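Side-chain contacts in cysteine hydrolase (Pseudomonas syringae pv. phaseolicola 1448A, PDB 3IRV), which probably acts as a cysteine-dependent hydrolase of the isochorismatase family, with a natural substrate that is not established: residues I195-I200 and G205-T210; V148-C153 and A190-I195; T155-G160 and V167-D172. One frame throughout, in Å; residues are numbered along the deposited sequence. Where two conformers were deposited one is given.

Contact 1: I195-I200 and G205-T210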
loop_
_atom_site.group_PDB
_atom_site.type_symbol
_atom_site.label_atom_id
_atom_site.label_comp_id
_atom_site.label_asym_id
_atom_site.label_seq_id
_atom_site.Cartn_x
_atom_site.Cartn_y
_atom_site.Cartn_z
ATOM N N ILE A 195 -12.423 -2.616 5.310
ATOM C CA ILE A 195 -11.730 -3.025 4.090
ATOM C C ILE A 195 -10.233 -3.221 4.334
ATOM O O ILE A 195 -9.664 -4.200 3.865
ATOM C CB ILE A 195 -11.988 -2.029 2.918
ATOM C CG1 ILE A 195 -13.305 -2.356 2.195
ATOM C CG2 ILE A 195 -10.945 -2.232 1.804
ATOM C CD1 ILE A 195 -14.543 -2.334 2.995
ATOM N N SER A 196 -9.616 -2.327 5.101
ATOM C CA SER A 196 -8.183 -2.424 5.369
ATOM C C SER A 196 -7.825 -3.690 6.154
ATOM O O SER A 196 -6.908 -4.432 5.778
ATOM C CB SER A 196 -7.702 -1.199 6.145
ATOM O OG SER A 196 -6.316 -1.297 6.400
ATOM N N LEU A 197 -8.546 -3.947 7.241
ATOM C CA LEU A 197 -8.209 -5.103 8.079
ATOM C C LEU A 197 -8.422 -6.419 7.322
ATOM O O LEU A 197 -7.629 -7.377 7.446
ATOM C CB LEU A 197 -9.022 -5.071 9.374
ATOM C CG LEU A 197 -8.710 -3.892 10.292
ATOM C CD1 LEU A 197 -9.620 -4.024 11.512
ATOM C CD2 LEU A 197 -7.244 -3.904 10.748
ATOM N N THR A 198 -9.496 -6.457 6.525
ATOM C CA THR A 198 -9.802 -7.650 5.719
ATOM C C THR A 198 -8.665 -7.870 4.688
ATOM O O THR A 198 -8.133 -8.990 4.523
ATOM C CB THR A 198 -11.178 -7.479 5.033
ATOM O OG1 THR A 198 -12.201 -7.424 6.050
ATOM C CG2 THR A 198 -11.475 -8.681 4.102
ATOM N N THR A 199 -8.267 -6.790 4.027
ATOM C CA THR A 199 -7.175 -6.851 3.056
ATOM C C THR A 199 -5.871 -7.307 3.703
ATOM O O THR A 199 -5.170 -8.195 3.203
ATOM C CB THR A 199 -6.986 -5.476 2.403
ATOM O OG1 THR A 199 -8.178 -5.157 1.677
ATOM C CG2 THR A 199 -5.795 -5.468 1.419
ATOM N N ILE A 200 -5.552 -6.718 4.853
ATOM C CA ILE A 200 -4.336 -7.160 5.567
ATOM C C ILE A 200 -4.389 -8.653 5.912
ATOM O O ILE A 200 -3.408 -9.381 5.698
ATOM C CB ILE A 200 -4.075 -6.321 6.821
ATOM C CG1 ILE A 200 -3.856 -4.856 6.436
ATOM C CG2 ILE A 200 -2.904 -6.918 7.646
ATOM C CD1 ILE A 200 -4.126 -3.903 7.638
ATOM N N GLY A 205 -0.552 -10.182 6.140
ATOM C CA GLY A 205 -0.022 -10.750 7.392
ATOM C C GLY A 205 -1.141 -11.138 8.350
ATOM O O GLY A 205 -2.188 -11.621 7.908
ATOM N N GLU A 206 -0.896 -10.929 9.642
ATOM C CA GLU A 206 -1.855 -11.323 10.678
ATOM C C GLU A 206 -2.652 -10.103 11.136
ATOM O O GLU A 206 -2.097 -9.016 11.257
ATOM C CB GLU A 206 -1.130 -11.878 11.906
ATOM C CG GLU A 206 -2.096 -12.175 13.056
ATOM C CD GLU A 206 -1.488 -12.879 14.244
ATOM O OE1 GLU A 206 -0.240 -13.057 14.319
ATOM O OE2 GLU A 206 -2.306 -13.282 15.113
ATOM N N VAL A 207 -3.938 -10.292 11.421
ATOM C CA VAL A 207 -4.687 -9.297 12.180
ATOM C C VAL A 207 -5.119 -9.933 13.510
ATOM O O VAL A 207 -5.661 -11.058 13.514
ATOM C CB VAL A 207 -5.931 -8.786 11.392
ATOM C CG1 VAL A 207 -6.729 -7.773 12.247
ATOM C CG2 VAL A 207 -5.483 -8.116 10.092
ATOM N N THR A 208 -4.838 -9.254 14.628
ATOM C CA THR A 208 -5.316 -9.729 15.918
ATOM C C THR A 208 -5.556 -8.535 16.825
ATOM O O THR A 208 -5.356 -7.397 16.393
ATOM C CB THR A 208 -4.333 -10.750 16.569
ATOM O OG1 THR A 208 -4.965 -11.393 17.692
ATOM C CG2 THR A 208 -3.054 -10.075 17.030
ATOM N N THR A 209 -6.021 -8.788 18.052
ATOM C CA THR A 209 -6.270 -7.685 18.991
ATOM C C THR A 209 -5.045 -7.364 19.827
ATOM O O THR A 209 -4.148 -8.218 20.028
ATOM C CB THR A 209 -7.421 -7.997 19.970
ATOM O OG1 THR A 209 -7.063 -9.146 20.741
ATOM C CG2 THR A 209 -8.705 -8.268 19.194
ATOM N N THR A 210 -5.027 -6.138 20.350
ATOM C CA THR A 210 -3.973 -5.732 21.273
ATOM C C THR A 210 -3.863 -6.694 22.457
ATOM O O THR A 210 -2.759 -7.138 22.794
ATOM C CB THR A 210 -4.221 -4.310 21.800
ATOM O OG1 THR A 210 -4.304 -3.424 20.688
ATOM C CG2 THR A 210 -3.081 -3.847 22.692
#
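V207 points from strand 206-208 at helix 189-204 and fits its two methyls against L197 and I200, where helix 189-204 leads into strand 206-208, next to strand 166-170 in the parallel sheet of this isochorismatase-type alpha/beta fold. The helix and strand segments run 8.2 Å apart at closest, their directions 131° from each other. Both helix side chains leave the backbone at a slant to the strand and meet the valine at about a right angle, so branches touch and chains do not lie alongside.

With CG1 of V207 anti to its own N (chi1 178°), the second methyl, CG2, lies beside that N and faces the helix. It stands 3.8 Å from I200 CG2 and 3.5 Å from L197 O, so one methyl touches both a neighbouring methyl and a backbone carbonyl. The other branch is more distant: V207 CG1 approaches L197 CD2 at 4.2 Å. A201 also touches V207, and F184 of the second subunit packs on it, so the dimer interface comes up to this valine. I200 reaches further, to A169 and I157, and thereby joins the apolar layer between the helices and the sheet.

E206 turns away from the helix. Its carboxylate forms salt bridges with R216 and R15 and takes the N-H of W16, on the side remote from L197 and I200.

The helix ends at G205, the first residue to leave helical geometry, with positive phi; its N-H bonds to I200 O at 3.0 Å, five residues back. One turn earlier, I195 O accepts both T199 N and T199 OG1 from opposite faces of its carbonyl plane, the hydroxyl at 2.8 Å.

Contact 2: V148-C153 and A190-I195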
loop_
_atom_site.group_PDB
_atom_site.type_symbol
_atom_site.label_atom_id
_atom_site.label_comp_id
_atom_site.label_asym_id
_atom_site.label_seq_id
_atom_site.Cartn_x
_atom_site.Cartn_y
_atom_site.Cartn_z
ATOM N N VAL A 148 -2.555 6.675 9.895
ATOM C CA VAL A 148 -3.926 6.302 9.541
ATOM C C VAL A 148 -3.949 4.866 8.998
ATOM O O VAL A 148 -3.077 4.477 8.204
ATOM C CB VAL A 148 -4.513 7.322 8.512
ATOM C CG1 VAL A 148 -5.943 6.986 8.136
ATOM C CG2 VAL A 148 -4.419 8.754 9.070
ATOM N N THR A 149 -4.947 4.086 9.419
ATOM C CA THR A 149 -4.976 2.646 9.130
ATOM C C THR A 149 -4.590 2.303 7.710
ATOM O O THR A 149 -3.699 1.477 7.491
ATOM C CB THR A 149 -6.360 2.037 9.440
ATOM O OG1 THR A 149 -6.699 2.345 10.803
ATOM C CG2 THR A 149 -6.342 0.519 9.232
ATOM N N ASN A 150 -5.265 2.933 6.752
ATOM C CA ASN A 150 -5.122 2.530 5.343
ATOM C C ASN A 150 -4.000 3.281 4.632
ATOM O O ASN A 150 -3.703 2.995 3.458
ATOM C CB ASN A 150 -6.422 2.766 4.581
ATOM C CG ASN A 150 -6.825 4.218 4.578
ATOM O OD1 ASN A 150 -6.853 4.874 5.638
ATOM N ND2 ASN A 150 -7.158 4.734 3.405
ATOM N N VAL A 151 -3.400 4.252 5.320
ATOM C CA VAL A 151 -2.431 5.113 4.668
ATOM C C VAL A 151 -1.054 4.803 5.244
ATOM O O VAL A 151 -0.407 3.876 4.762
ATOM C CB VAL A 151 -2.802 6.604 4.742
ATOM C CG1 VAL A 151 -1.858 7.413 3.849
ATOM C CG2 VAL A 151 -4.265 6.845 4.283
ATOM N N CYS A 152 -0.617 5.513 6.284
ATOM C CA CYS A 152 0.719 5.224 6.823
ATOM C C CYS A 152 0.836 3.840 7.462
ATOM O O CYS A 152 1.871 3.180 7.310
ATOM C CB CYS A 152 1.122 6.261 7.845
ATOM S SG CYS A 152 1.242 7.890 7.062
ATOM N N CYS A 153 -0.199 3.382 8.185
ATOM C CA CYS A 153 -0.110 2.050 8.796
ATOM C C CYS A 153 -0.045 0.979 7.695
ATOM O O CYS A 153 0.903 0.165 7.663
ATOM C CB CYS A 153 -1.288 1.799 9.749
ATOM S SG CYS A 153 -1.306 3.065 11.021
ATOM N N ALA A 190 -15.313 3.719 9.368
ATOM C CA ALA A 190 -15.669 2.305 9.615
ATOM C C ALA A 190 -15.499 1.451 8.357
ATOM O O ALA A 190 -15.013 0.322 8.423
ATOM C CB ALA A 190 -17.096 2.196 10.128
ATOM N N ASP A 191 -15.871 1.996 7.207
ATOM C CA ASP A 191 -15.719 1.252 5.961
ATOM C C ASP A 191 -14.243 1.099 5.581
ATOM O O ASP A 191 -13.810 0.017 5.173
ATOM C CB ASP A 191 -16.517 1.912 4.868
ATOM C CG ASP A 191 -18.005 1.544 4.949
ATOM O OD1 ASP A 191 -18.368 0.644 5.736
ATOM O OD2 ASP A 191 -18.790 2.134 4.218
ATOM N N VAL A 192 -13.480 2.184 5.729
ATOM C CA VAL A 192 -12.029 2.130 5.514
ATOM C C VAL A 192 -11.420 1.034 6.369
ATOM O O VAL A 192 -10.662 0.207 5.858
ATOM C CB VAL A 192 -11.361 3.482 5.831
ATOM C CG1 VAL A 192 -9.839 3.360 5.756
ATOM C CG2 VAL A 192 -11.804 4.534 4.814
ATOM N N GLN A 193 -11.750 1.048 7.655
ATOM C CA GLN A 193 -11.211 0.087 8.611
ATOM C C GLN A 193 -11.555 -1.368 8.253
ATOM O O GLN A 193 -10.659 -2.224 8.263
ATOM C CB GLN A 193 -11.696 0.428 10.020
ATOM C CG GLN A 193 -10.992 -0.388 11.135
ATOM C CD GLN A 193 -9.650 0.197 11.558
ATOM O OE1 GLN A 193 -9.171 1.156 10.968
ATOM N NE2 GLN A 193 -9.014 -0.430 12.573
ATOM N N ARG A 194 -12.836 -1.624 7.940
ATOM C CA ARG A 194 -13.329 -2.942 7.536
ATOM C C ARG A 194 -12.540 -3.455 6.331
ATOM O O ARG A 194 -12.045 -4.588 6.319
ATOM C CB ARG A 194 -14.824 -2.827 7.176
ATOM C CG ARG A 194 -15.454 -4.065 6.567
ATOM C CD ARG A 194 -16.980 -3.951 6.581
ATOM N NE ARG A 194 -17.478 -2.825 5.800
ATOM C CZ ARG A 194 -17.850 -2.892 4.518
ATOM N NH1 ARG A 194 -17.804 -4.048 3.842
ATOM N NH2 ARG A 194 -18.301 -1.798 3.914
ATOM N N ILE A 195 -12.423 -2.616 5.310
ATOM C CA ILE A 195 -11.730 -3.025 4.090
ATOM C C ILE A 195 -10.233 -3.221 4.334
ATOM O O ILE A 195 -9.664 -4.200 3.865
ATOM C CB ILE A 195 -11.988 -2.029 2.918
ATOM C CG1 ILE A 195 -13.305 -2.356 2.195
ATOM C CG2 ILE A 195 -10.945 -2.232 1.804
ATOM C CD1 ILE A 195 -14.543 -2.334 2.995
#
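T149 and N150, in the first turn of helix 149-162, meet V192 and Q193 of helix 189-204, one pair polar and the other a methyl on an amide. Along A190-I195 a salt bridge comes first: D191 OD1 takes R194 NH2 at 3.0 Å in the arginine conformer given, one of two. Long, weak ion pairs to their counterparts in the second subunit are secondary.

V192 follows and points toward the partner helix. Its CG1, anti to the backbone N, rests over the plane of the N150 amide, 3.3 Å from N150 CG and as near to OD1. The close fit depends on the asparagine torsion: chi1 of 61° puts CG between backbone N and carbonyl carbon. N150 ND2 is held by the hydroxyl of Y179, and N150 O accepts from R158 of the second subunit.

Q193 starts off to one side, but a bend at chi2 (83°) swings its amide back to T149. T149 OG1 donates to Q193 OE1 over 2.7 Å, in the carbonyl plane and on a lone pair. T149 CG2 lies 3.4 Å from the same oxygen. NE2, at the other corner of the amide, bonds to N174 O and to a glycerol, so both amide atoms are engaged and its rotation is fixed.

R194 and I195 pack on V187 of the second subunit. A cis peptide before V148, then a helix start carrying C152 and C153, matches the isochorismatase-type cysteine hydrolases, whose nucleophilic cysteine probably lies in this turn.

Contact 3: T155-G160 and V167-D172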
loop_
_atom_site.group_PDB
_atom_site.type_symbol
_atom_site.label_atom_id
_atom_site.label_comp_id
_atom_site.label_asym_id
_atom_site.label_seq_id
_atom_site.Cartn_x
_atom_site.Cartn_y
_atom_site.Cartn_z
ATOM N N THR A 155 0.724 1.274 4.475
ATOM C CA THR A 155 1.937 1.339 3.629
ATOM C C THR A 155 3.123 0.716 4.363
ATOM O O THR A 155 3.902 -0.022 3.762
ATOM C CB THR A 155 2.261 2.763 3.148
ATOM O OG1 THR A 155 1.074 3.320 2.564
ATOM C CG2 THR A 155 3.361 2.730 2.094
ATOM N N THR A 156 3.250 0.997 5.662
ATOM C CA THR A 156 4.260 0.332 6.474
ATOM C C THR A 156 4.101 -1.213 6.471
ATOM O O THR A 156 5.077 -1.947 6.312
ATOM C CB THR A 156 4.238 0.914 7.896
ATOM O OG1 THR A 156 4.407 2.348 7.793
ATOM C CG2 THR A 156 5.346 0.283 8.782
ATOM N N ILE A 157 2.869 -1.684 6.643
ATOM C CA ILE A 157 2.563 -3.111 6.531
ATOM C C ILE A 157 2.920 -3.712 5.158
ATOM O O ILE A 157 3.631 -4.722 5.102
ATOM C CB ILE A 157 1.081 -3.345 6.860
ATOM C CG1 ILE A 157 0.823 -2.986 8.329
ATOM C CG2 ILE A 157 0.661 -4.798 6.571
ATOM C CD1 ILE A 157 -0.696 -2.930 8.712
ATOM N N ARG A 158 2.449 -3.101 4.061
ATOM C CA ARG A 158 2.785 -3.593 2.703
ATOM C C ARG A 158 4.289 -3.594 2.469
ATOM O O ARG A 158 4.856 -4.578 2.001
ATOM C CB ARG A 158 2.141 -2.695 1.659
ATOM C CG ARG A 158 0.614 -2.767 1.713
ATOM C CD ARG A 158 -0.004 -1.773 0.768
ATOM N NE ARG A 158 -1.466 -1.754 0.875
ATOM C CZ ARG A 158 -2.305 -1.969 -0.139
ATOM N NH1 ARG A 158 -1.843 -2.218 -1.351
ATOM N NH2 ARG A 158 -3.623 -1.947 0.077
ATOM N N ASP A 159 4.947 -2.500 2.859
ATOM C CA ASP A 159 6.396 -2.417 2.677
ATOM C C ASP A 159 7.178 -3.405 3.557
ATOM O O ASP A 159 8.222 -3.922 3.155
ATOM C CB ASP A 159 6.874 -0.973 2.867
ATOM C CG ASP A 159 6.288 -0.024 1.807
ATOM O OD1 ASP A 159 5.561 -0.493 0.874
ATOM O OD2 ASP A 159 6.580 1.206 1.878
ATOM N N GLY A 160 6.625 -3.699 4.737
ATOM C CA GLY A 160 7.228 -4.661 5.638
ATOM C C GLY A 160 7.133 -6.066 5.055
ATOM O O GLY A 160 8.141 -6.776 4.988
ATOM N N VAL A 167 4.283 -9.590 9.661
ATOM C CA VAL A 167 3.600 -8.385 10.150
ATOM C C VAL A 167 2.295 -8.746 10.870
ATOM O O VAL A 167 1.496 -9.541 10.361
ATOM C CB VAL A 167 3.290 -7.413 8.994
ATOM C CG1 VAL A 167 2.679 -6.099 9.542
ATOM C CG2 VAL A 167 4.559 -7.087 8.217
ATOM N N ILE A 168 2.099 -8.150 12.045
ATOM C CA ILE A 168 0.860 -8.289 12.819
ATOM C C ILE A 168 0.238 -6.906 12.924
ATOM O O ILE A 168 0.883 -5.978 13.442
ATOM C CB ILE A 168 1.129 -8.765 14.247
ATOM C CG1 ILE A 168 1.849 -10.115 14.231
ATOM C CG2 ILE A 168 -0.196 -8.863 14.996
ATOM C CD1 ILE A 168 2.326 -10.565 15.604
ATOM N N ALA A 169 -0.978 -6.755 12.394
ATOM C CA ALA A 169 -1.727 -5.497 12.542
ATOM C C ALA A 169 -2.752 -5.662 13.655
ATOM O O ALA A 169 -3.474 -6.668 13.716
ATOM C CB ALA A 169 -2.454 -5.121 11.231
ATOM N N LEU A 170 -2.833 -4.667 14.522
ATOM C CA LEU A 170 -3.779 -4.738 15.657
ATOM C C LEU A 170 -5.125 -4.103 15.258
ATOM O O LEU A 170 -5.218 -2.886 14.986
ATOM C CB LEU A 170 -3.167 -4.033 16.867
ATOM C CG LEU A 170 -1.860 -4.677 17.353
ATOM C CD1 LEU A 170 -1.366 -3.923 18.579
ATOM C CD2 LEU A 170 -2.061 -6.154 17.654
ATOM N N SER A 171 -6.176 -4.930 15.206
ATOM C CA SER A 171 -7.498 -4.470 14.805
ATOM C C SER A 171 -8.070 -3.338 15.657
ATOM O O SER A 171 -8.780 -2.470 15.129
ATOM C CB SER A 171 -8.481 -5.642 14.765
ATOM O OG SER A 171 -8.562 -6.221 16.041
ATOM N N ASP A 172 -7.728 -3.311 16.944
ATOM C CA ASP A 172 -8.302 -2.303 17.839
ATOM C C ASP A 172 -7.300 -1.188 18.189
ATOM O O ASP A 172 -7.534 -0.385 19.112
ATOM C CB ASP A 172 -8.858 -2.983 19.100
ATOM C CG ASP A 172 -7.781 -3.662 19.937
ATOM O OD1 ASP A 172 -6.723 -4.081 19.401
ATOM O OD2 ASP A 172 -7.990 -3.787 21.165
#
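I157 has CG1 beside its backbone N and CG2 anti to it (chi1 -65°), and an extended chi2 of 169° carries CD1 outward; these torsions spread the side chain over both V167 and A169. The contact closes the beta-alpha-beta crossover made by strand 141-147, helix 149-162 and strand 166-170. The helix and strand segments run nearly antiparallel, at 163°, with axes 9.2 Å apart at closest.

V167 and A169, two residues apart on the strand, point to the helix together, while I168 between them points to the other side of the sheet. V167, by contrast with I157, has its chi1 near 180°, which sets CG1 anti to the backbone N. That one methyl lies in the fork of I157, 3.8 Å from I157 CG2 and equally far from CG1, the two side chains crossing obliquely. The far tip of the isoleucine, CD1, meets A169 CB at 3.8 Å. The small alanine thus receives the end of a longer chain, and I157 also touches V144, I200 and F204, which places it in the apolar layer between sheet and helices.

The helix side remote from the strand carries R158 and D159. R158 pairs with E154 of its own chain and bonds to T155 and N150 of the second subunit, while D159 bonds to S123.

V167's second methyl finishes the fit: CG2 comes within 4.0 Å of I157 O, and G160, where a CB would point toward the strand, lets it come to 4.2 Å from G160 C.

Overall arrangement
The three contacts form one block of two helices packed on the sheet's strands 166-170 and 206-208, and all reach the second subunit. Contacts 1 and 3 lie closest, centres about 8 Å apart, and their strands are sheet neighbours: E206 O and A169 N are hydrogen-bonded at 2.8 Å, as are T210 OG1 and D172 OD1. Contact 2 shares I195 and helix 189-204 with contact 1, about 10 Å between centres. It shares helix 149-162 with contact 3, which is nested inside its loop, centres about 11 Å apart. Glycerol, probably from the crystallisation liquor, bonds to S171 O and Q193 NE2, with the L197 side chain about 4 Å from a glycerol (nearest atoms); it may mark a pocket.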